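Local structure of cysteine synthase (Fusobacterium nucleatum subsp. nucleatum strain ATCC 25586, 5XEM) at residues I49-M53 with Q146-N152; T181-S186 with V235-A241. The protein is a pyridoxal 5'-phosphate-dependent enzyme that produces hydrogen sulfide, with lanthionine bound here, and probably makes L-cysteine from O-acetyl-L-serine and sulfide. The contacts are given in a common frame with arbitrary orientation. Numbering follows the deposited sequence.

Interaction 1 of 2, residues I49-M53 with Q146-N152. With 85F ((2R)-2-azanyl-3-[(2R)-2-azanyl-3-oxidanyl-3-oxidanylidene-propyl]sulfanyl-propanoic acid), chain C.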
loop_
_atom_site.group_PDB
_atom_site.type_symbol
_atom_site.label_atom_id
_atom_site.label_comp_id
_atom_site.label_asym_id
_atom_site.label_seq_id
_atom_site.Cartn_x
_atom_site.Cartn_y
_atom_site.Cartn_z
ATOM N N ILE A 49 4.992 -15.887 -1.204
ATOM C CA ILE A 49 4.616 -17.311 -1.274
ATOM C C ILE A 49 3.671 -17.604 -2.424
ATOM O O ILE A 49 3.769 -18.674 -3.051
ATOM C CB ILE A 49 4.115 -17.907 0.087
ATOM C CG1 ILE A 49 2.654 -17.577 0.446
ATOM C CG2 ILE A 49 5.103 -17.561 1.202
ATOM C CD1 ILE A 49 2.098 -18.496 1.558
ATOM N N ALA A 50 2.767 -16.664 -2.724
ATOM C CA ALA A 50 1.917 -16.785 -3.898
ATOM C C ALA A 50 2.775 -16.937 -5.160
ATOM O O ALA A 50 2.528 -17.811 -5.986
ATOM C CB ALA A 50 0.997 -15.575 -4.017
ATOM N N LEU A 51 3.773 -16.068 -5.289
ATOM C CA LEU A 51 4.651 -16.103 -6.445
ATOM C C LEU A 51 5.416 -17.412 -6.507
ATOM O O LEU A 51 5.434 -18.074 -7.546
ATOM C CB LEU A 51 5.646 -14.966 -6.413
ATOM C CG LEU A 51 6.557 -14.848 -7.641
ATOM C CD1 LEU A 51 5.735 -14.710 -8.920
ATOM C CD2 LEU A 51 7.528 -13.695 -7.457
ATOM N N LYS A 52 6.060 -17.789 -5.416
ATOM C CA LYS A 52 6.868 -18.993 -5.480
ATOM C C LYS A 52 6.035 -20.262 -5.672
ATOM O O LYS A 52 6.423 -21.137 -6.463
ATOM C CB LYS A 52 7.793 -19.141 -4.285
ATOM C CG LYS A 52 8.823 -20.253 -4.550
ATOM C CD LYS A 52 9.962 -20.317 -3.563
ATOM C CE LYS A 52 10.948 -21.428 -3.897
ATOM N NZ LYS A 52 11.776 -21.138 -5.089
ATOM N N MET A 53 4.901 -20.377 -4.973
ATOM C CA MET A 53 4.037 -21.548 -5.162
ATOM C C MET A 53 3.561 -21.647 -6.600
ATOM O O MET A 53 3.554 -22.757 -7.193
ATOM C CB MET A 53 2.856 -21.540 -4.194
ATOM C CG MET A 53 3.273 -21.731 -2.752
ATOM S SD MET A 53 1.884 -21.973 -1.619
ATOM C CE MET A 53 1.027 -20.392 -1.745
ATOM N N GLN A 146 -0.894 -23.369 1.084
ATOM C CA GLN A 146 0.083 -22.731 1.946
ATOM C C GLN A 146 0.388 -23.505 3.248
ATOM O O GLN A 146 1.448 -23.321 3.841
ATOM C CB GLN A 146 -0.375 -21.322 2.318
ATOM C CG GLN A 146 -1.707 -21.268 3.043
ATOM C CD GLN A 146 -2.133 -19.846 3.302
ATOM O OE1 GLN A 146 -1.306 -18.970 3.556
ATOM N NE2 GLN A 146 -3.425 -19.609 3.215
ATOM N N PHE A 147 -0.555 -24.337 3.697
ATOM C CA PHE A 147 -0.361 -25.085 4.941
ATOM C C PHE A 147 0.659 -26.219 4.843
ATOM O O PHE A 147 1.276 -26.575 5.843
ATOM C CB PHE A 147 -1.708 -25.606 5.438
ATOM C CG PHE A 147 -2.701 -24.519 5.620
ATOM C CD1 PHE A 147 -2.642 -23.727 6.750
ATOM C CD2 PHE A 147 -3.645 -24.228 4.634
ATOM C CE1 PHE A 147 -3.527 -22.673 6.909
ATOM C CE2 PHE A 147 -4.521 -23.155 4.789
ATOM C CZ PHE A 147 -4.459 -22.393 5.931
ATOM N N THR A 148 0.823 -26.768 3.638
ATOM C CA THR A 148 1.666 -27.954 3.419
ATOM C C THR A 148 2.784 -27.741 2.387
ATOM O O THR A 148 3.731 -28.523 2.326
ATOM C CB THR A 148 0.784 -29.110 2.950
ATOM O OG1 THR A 148 0.261 -28.823 1.638
ATOM C CG2 THR A 148 -0.386 -29.290 3.919
ATOM N N ASN A 149 2.683 -26.680 1.585
ATOM C CA ASN A 149 3.603 -26.470 0.466
ATOM C C ASN A 149 4.922 -25.919 0.948
ATOM O O ASN A 149 4.990 -24.799 1.463
ATOM C CB ASN A 149 2.944 -25.529 -0.550
ATOM C CG ASN A 149 3.640 -25.498 -1.905
ATOM O OD1 ASN A 149 4.854 -25.625 -2.002
ATOM N ND2 ASN A 149 2.854 -25.301 -2.966
ATOM N N VAL A 150 6.005 -26.684 0.775
ATOM C CA VAL A 150 7.314 -26.190 1.241
ATOM C C VAL A 150 7.771 -24.921 0.558
ATOM O O VAL A 150 8.625 -24.225 1.086
ATOM C CB VAL A 150 8.457 -27.224 1.153
ATOM C CG1 VAL A 150 8.094 -28.441 1.994
ATOM C CG2 VAL A 150 8.755 -27.580 -0.286
ATOM N N ASN A 151 7.192 -24.597 -0.589
ATOM C CA ASN A 151 7.513 -23.341 -1.257
ATOM C C ASN A 151 7.050 -22.093 -0.494
ATOM O O ASN A 151 7.471 -20.966 -0.833
ATOM C CB ASN A 151 6.995 -23.327 -2.687
ATOM C CG ASN A 151 7.748 -24.295 -3.579
ATOM O OD1 ASN A 151 8.980 -24.336 -3.522
ATOM N ND2 ASN A 151 7.025 -25.109 -4.345
ATOM N N ASN A 152 6.175 -22.278 0.497
ATOM C CA ASN A 152 5.872 -21.204 1.466
ATOM C C ASN A 152 7.135 -20.856 2.299
ATOM O O ASN A 152 7.769 -19.807 2.073
ATOM C CB ASN A 152 4.593 -21.603 2.255
ATOM C CG ASN A 152 4.318 -20.754 3.463
ATOM O OD1 ASN A 152 5.080 -19.843 3.829
ATOM N ND2 ASN A 152 3.197 -21.077 4.124
HETATM N N 85F C . -2.312 -15.475 6.832
HETATM C CA 85F C . -2.727 -16.661 6.054
HETATM C CB 85F C . -3.549 -17.624 6.937
HETATM S SG 85F C . -2.596 -18.460 8.181
HETATM C CD 85F C . -3.723 -19.611 8.999
HETATM C CE 85F C . -4.931 -18.945 9.708
HETATM N NZ2 85F C . -4.510 -17.841 10.582
HETATM C CZ1 85F C . -5.619 -20.033 10.576
HETATM O OH1 85F C . -6.513 -19.615 11.371
HETATM O OH2 85F C . -5.277 -21.245 10.480
HETATM C C 85F C . -3.534 -16.263 4.837
HETATM O OXT 85F C . -3.360 -15.116 4.396
HETATM O O 85F C . -4.287 -17.133 4.332
HETATM O O HOH W 1 4.166 -24.996 -5.577
#
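Direct contact is van der Waals packing, largely of aliphatic groups of helix 46-60 against asparagine side chains and Gln146. Ile49 and Met53, one turn apart, pack on the loop 146-150 and the start of helix 151-167. Ile49 CD1 lies 3.8 Å from Gln146 CB, and its CG2 comes within 3.5 Å of Asn152 OD1. Met53 runs along the loop, its CG 3.6 Å from Asn149 ND2 and 4.1 Å from Asn151 CB, its SD 4.1 Å from Gln146 CA. Lys52 adds its aliphatic arm, CE 3.5 Å from Asn151 OD1, while its amine forms a salt bridge with Glu158.

The polar groups meet through one water, which donates to Met53 O (2.8 Å) and accepts from Asn151 ND2 (3.1 Å) and Asn149 ND2 (2.9 Å); the latter also bonds the Pro144 carbonyl. Asn149 OD1 caps the turn into helix 151-167, accepting from Asn151 N at 2.9 Å. In this fold type II PLP enzyme, the contact joins that helix, which follows the loop carrying Gln146 and Phe147 of the lanthionine pocket, to the helix opening with Lys46, predicted to carry the cofactor but unattached here, where lanthionine N is joined to PLP C4A.

Asn152 ND2 donates back to Gln146 O (2.9 Å), and Gln146 NE2 to lanthionine O (2.8 Å), while Gln146 OE1 pairs with Thr77 and Lys46. The Phe147 ring edge approaches lanthionine, CE1 to CD 3.7 Å.

Interaction 2 of 2, residues T181-S186 with V235-A241. With PLP (pyridoxal-5'-phosphate), chain D.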
loop_
_atom_site.group_PDB
_atom_site.type_symbol
_atom_site.label_atom_id
_atom_site.label_comp_id
_atom_site.label_asym_id
_atom_site.label_seq_id
_atom_site.Cartn_x
_atom_site.Cartn_y
_atom_site.Cartn_z
ATOM N N THR A 181 0.255 -20.026 9.222
ATOM C CA THR A 181 0.819 -21.266 8.670
ATOM C C THR A 181 2.137 -21.650 9.393
ATOM O O THR A 181 2.440 -22.838 9.570
ATOM C CB THR A 181 1.118 -21.201 7.150
ATOM O OG1 THR A 181 2.234 -20.342 6.897
ATOM C CG2 THR A 181 -0.109 -20.802 6.332
ATOM N N GLY A 182 2.879 -20.633 9.811
ATOM C CA GLY A 182 4.183 -20.753 10.428
ATOM C C GLY A 182 5.300 -20.665 9.415
ATOM O O GLY A 182 6.490 -20.825 9.751
ATOM N N GLY A 183 4.928 -20.420 8.168
ATOM C CA GLY A 183 5.891 -20.438 7.074
ATOM C C GLY A 183 6.839 -19.286 7.071
ATOM O O GLY A 183 8.044 -19.472 6.834
ATOM N N SER A 184 6.344 -18.074 7.285
ATOM C CA SER A 184 7.259 -16.926 7.314
ATOM C C SER A 184 8.233 -17.058 8.483
ATOM O O SER A 184 9.446 -16.816 8.309
ATOM C CB SER A 184 6.523 -15.574 7.327
ATOM O OG SER A 184 5.620 -15.518 8.400
ATOM N N PHE A 185 7.731 -17.425 9.667
ATOM C CA PHE A 185 8.636 -17.676 10.784
ATOM C C PHE A 185 9.679 -18.745 10.431
ATOM O O PHE A 185 10.904 -18.558 10.647
ATOM C CB PHE A 185 7.886 -18.134 12.046
ATOM C CG PHE A 185 8.816 -18.701 13.082
ATOM C CD1 PHE A 185 9.661 -17.853 13.791
ATOM C CD2 PHE A 185 8.914 -20.056 13.280
ATOM C CE1 PHE A 185 10.578 -18.355 14.684
ATOM C CE2 PHE A 185 9.831 -20.577 14.199
ATOM C CZ PHE A 185 10.659 -19.716 14.889
ATOM N N SER A 186 9.187 -19.887 9.959
ATOM C CA SER A 186 10.044 -21.081 9.890
ATOM C C SER A 186 11.066 -20.965 8.755
ATOM O O SER A 186 12.208 -21.332 8.925
ATOM C CB SER A 186 9.203 -22.344 9.759
ATOM O OG SER A 186 8.263 -22.426 10.841
ATOM N N VAL A 235 4.150 -26.907 7.524
ATOM C CA VAL A 235 5.222 -25.949 7.247
ATOM C C VAL A 235 5.784 -25.208 8.460
ATOM O O VAL A 235 6.761 -24.497 8.323
ATOM C CB VAL A 235 4.823 -24.912 6.162
ATOM C CG1 VAL A 235 4.589 -25.635 4.836
ATOM C CG2 VAL A 235 3.590 -24.118 6.592
ATOM N N TYR A 236 5.180 -25.378 9.639
ATOM C CA TYR A 236 5.732 -24.838 10.861
ATOM C C TYR A 236 6.807 -25.777 11.381
ATOM O O TYR A 236 6.552 -26.984 11.549
ATOM C CB TYR A 236 4.643 -24.677 11.930
ATOM C CG TYR A 236 5.184 -24.214 13.245
ATOM C CD1 TYR A 236 5.675 -22.929 13.400
ATOM C CD2 TYR A 236 5.269 -25.090 14.354
ATOM C CE1 TYR A 236 6.186 -22.504 14.602
ATOM C CE2 TYR A 236 5.796 -24.668 15.553
ATOM C CZ TYR A 236 6.264 -23.380 15.680
ATOM O OH TYR A 236 6.793 -22.934 16.877
ATOM N N ASP A 237 7.978 -25.223 11.664
ATOM C CA ASP A 237 9.083 -25.984 12.242
ATOM C C ASP A 237 9.417 -25.503 13.655
ATOM O O ASP A 237 10.181 -24.557 13.860
ATOM C CB ASP A 237 10.315 -25.948 11.322
ATOM C CG ASP A 237 11.469 -26.793 11.868
ATOM O OD1 ASP A 237 11.266 -27.484 12.890
ATOM O OD2 ASP A 237 12.569 -26.752 11.266
ATOM N N GLY A 238 8.844 -26.191 14.643
ATOM C CA GLY A 238 8.956 -25.764 16.035
ATOM C C GLY A 238 10.338 -25.968 16.634
ATOM O O GLY A 238 10.642 -25.422 17.684
ATOM N N SER A 239 11.189 -26.731 15.957
ATOM C CA SER A 239 12.566 -26.923 16.428
ATOM C C SER A 239 13.378 -25.634 16.329
ATOM O O SER A 239 14.424 -25.498 16.973
ATOM C CB SER A 239 13.247 -28.051 15.662
ATOM O OG SER A 239 13.526 -27.679 14.324
ATOM N N LEU A 240 12.875 -24.679 15.543
ATOM C CA LEU A 240 13.495 -23.364 15.377
ATOM C C LEU A 240 13.106 -22.368 16.471
ATOM O O LEU A 240 13.762 -21.345 16.626
ATOM C CB LEU A 240 13.127 -22.796 13.992
ATOM C CG LEU A 240 13.626 -23.593 12.785
ATOM C CD1 LEU A 240 12.969 -23.121 11.488
ATOM C CD2 LEU A 240 15.148 -23.475 12.673
ATOM N N ALA A 241 12.057 -22.663 17.242
ATOM C CA ALA A 241 11.509 -21.704 18.214
ATOM C C ALA A 241 12.281 -21.706 19.521
ATOM O O ALA A 241 12.228 -22.681 20.250
ATOM C CB ALA A 241 10.042 -22.029 18.511
HETATM N N1 PLP D . -0.285 -11.864 9.674
HETATM C C2 PLP D . -1.165 -11.784 8.663
HETATM C C2A PLP D . -1.870 -10.459 8.371
HETATM C C3 PLP D . -1.433 -12.899 7.848
HETATM O O3 PLP D . -2.314 -12.789 6.822
HETATM C C4 PLP D . -0.794 -14.111 8.095
HETATM C C4A PLP D . -1.059 -15.341 7.244
HETATM C C5 PLP D . 0.121 -14.155 9.156
HETATM C C6 PLP D . 0.355 -13.011 9.916
HETATM C C5A PLP D . 0.891 -15.407 9.518
HETATM O O4P PLP D . 1.908 -15.688 8.491
HETATM P P PLP D . 2.421 -17.190 8.147
HETATM O O1P PLP D . 3.572 -17.112 7.309
HETATM O O2P PLP D . 1.261 -17.829 7.558
HETATM O O3P PLP D . 2.659 -17.793 9.487
#
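The backbone of 181-186 turns from a loop into helix 183-195, with Gly182 at the N-cap, and the 235-241 loop passes close beside this turn: Gly182 CA is 4.4 Å from Tyr236 CA, and Ser186 CA 5.5 Å from Asp237 CA. Gly182 has a positive phi of 92°, and a CB there would clash with Tyr236 CB, so both conformation and packing call for glycine. This glycine-rich turn is the phosphate-binding loop of the PLP site. Thr181 N and OG1 bind PLP O2P (2.9 and 2.8 Å), Gly182 N binds O3P (2.9 Å), and Ser184 N and OG bind O1P (2.9 and 2.8 Å), placing the phosphate at the helix N-terminus. An ST turn, Gly183 N to Thr181 OG1 at 3.0 Å, helps shape the loop.

Among the side chains, Val235 CG2 packs 3.4 Å from Thr181 O and 3.9 Å from Thr181 CB. Phe185 points toward the 235-241 loop, into an apolar cluster, its CD2 3.9 Å from Tyr236 CE1, its CE2 4.0 Å from Leu240 CB and its CZ 4.3 Å from Ala241 CB; Pro203 of strand 200-206 adjoins the same group. Leu240 CD1 closes to 3.2 Å from Ser186 O. Within 235-241 an Asx turn, Ser239 N to Asp237 OD1 at 3.2 Å, leads into the 3-10 segment 238-240. Ser186 joins the two backbones: its OG donates to Gly182 O at 2.6 Å and accepts from Asp237 N at 2.9 Å.

How the interactions relate
Along the chain the two contacts come in series: interaction 1 closes at Asn152, and interaction 2 opens at Thr181. Strand 141-142, before 146-152, belongs to the four-stranded parallel sheet; strand 174-178, leading into 181-186, belongs to the six-stranded mixed sheet. The centres are 13 Å apart, yet the contacts touch: Asn152 ND2 probably donates to Thr181 OG1 (3.0 Å), and Val235 CG1 and CG2 meet Asn149 O and Phe147 O (both 3.5 Å). One segment of each, 146-152 and 181-186, borders the active site, and 49-53 and 235-241 pack against them. Helix 151-167 starts between helices 46-60 and 183-195, Asn152 touching Ile49 on one and Gly183 on the other.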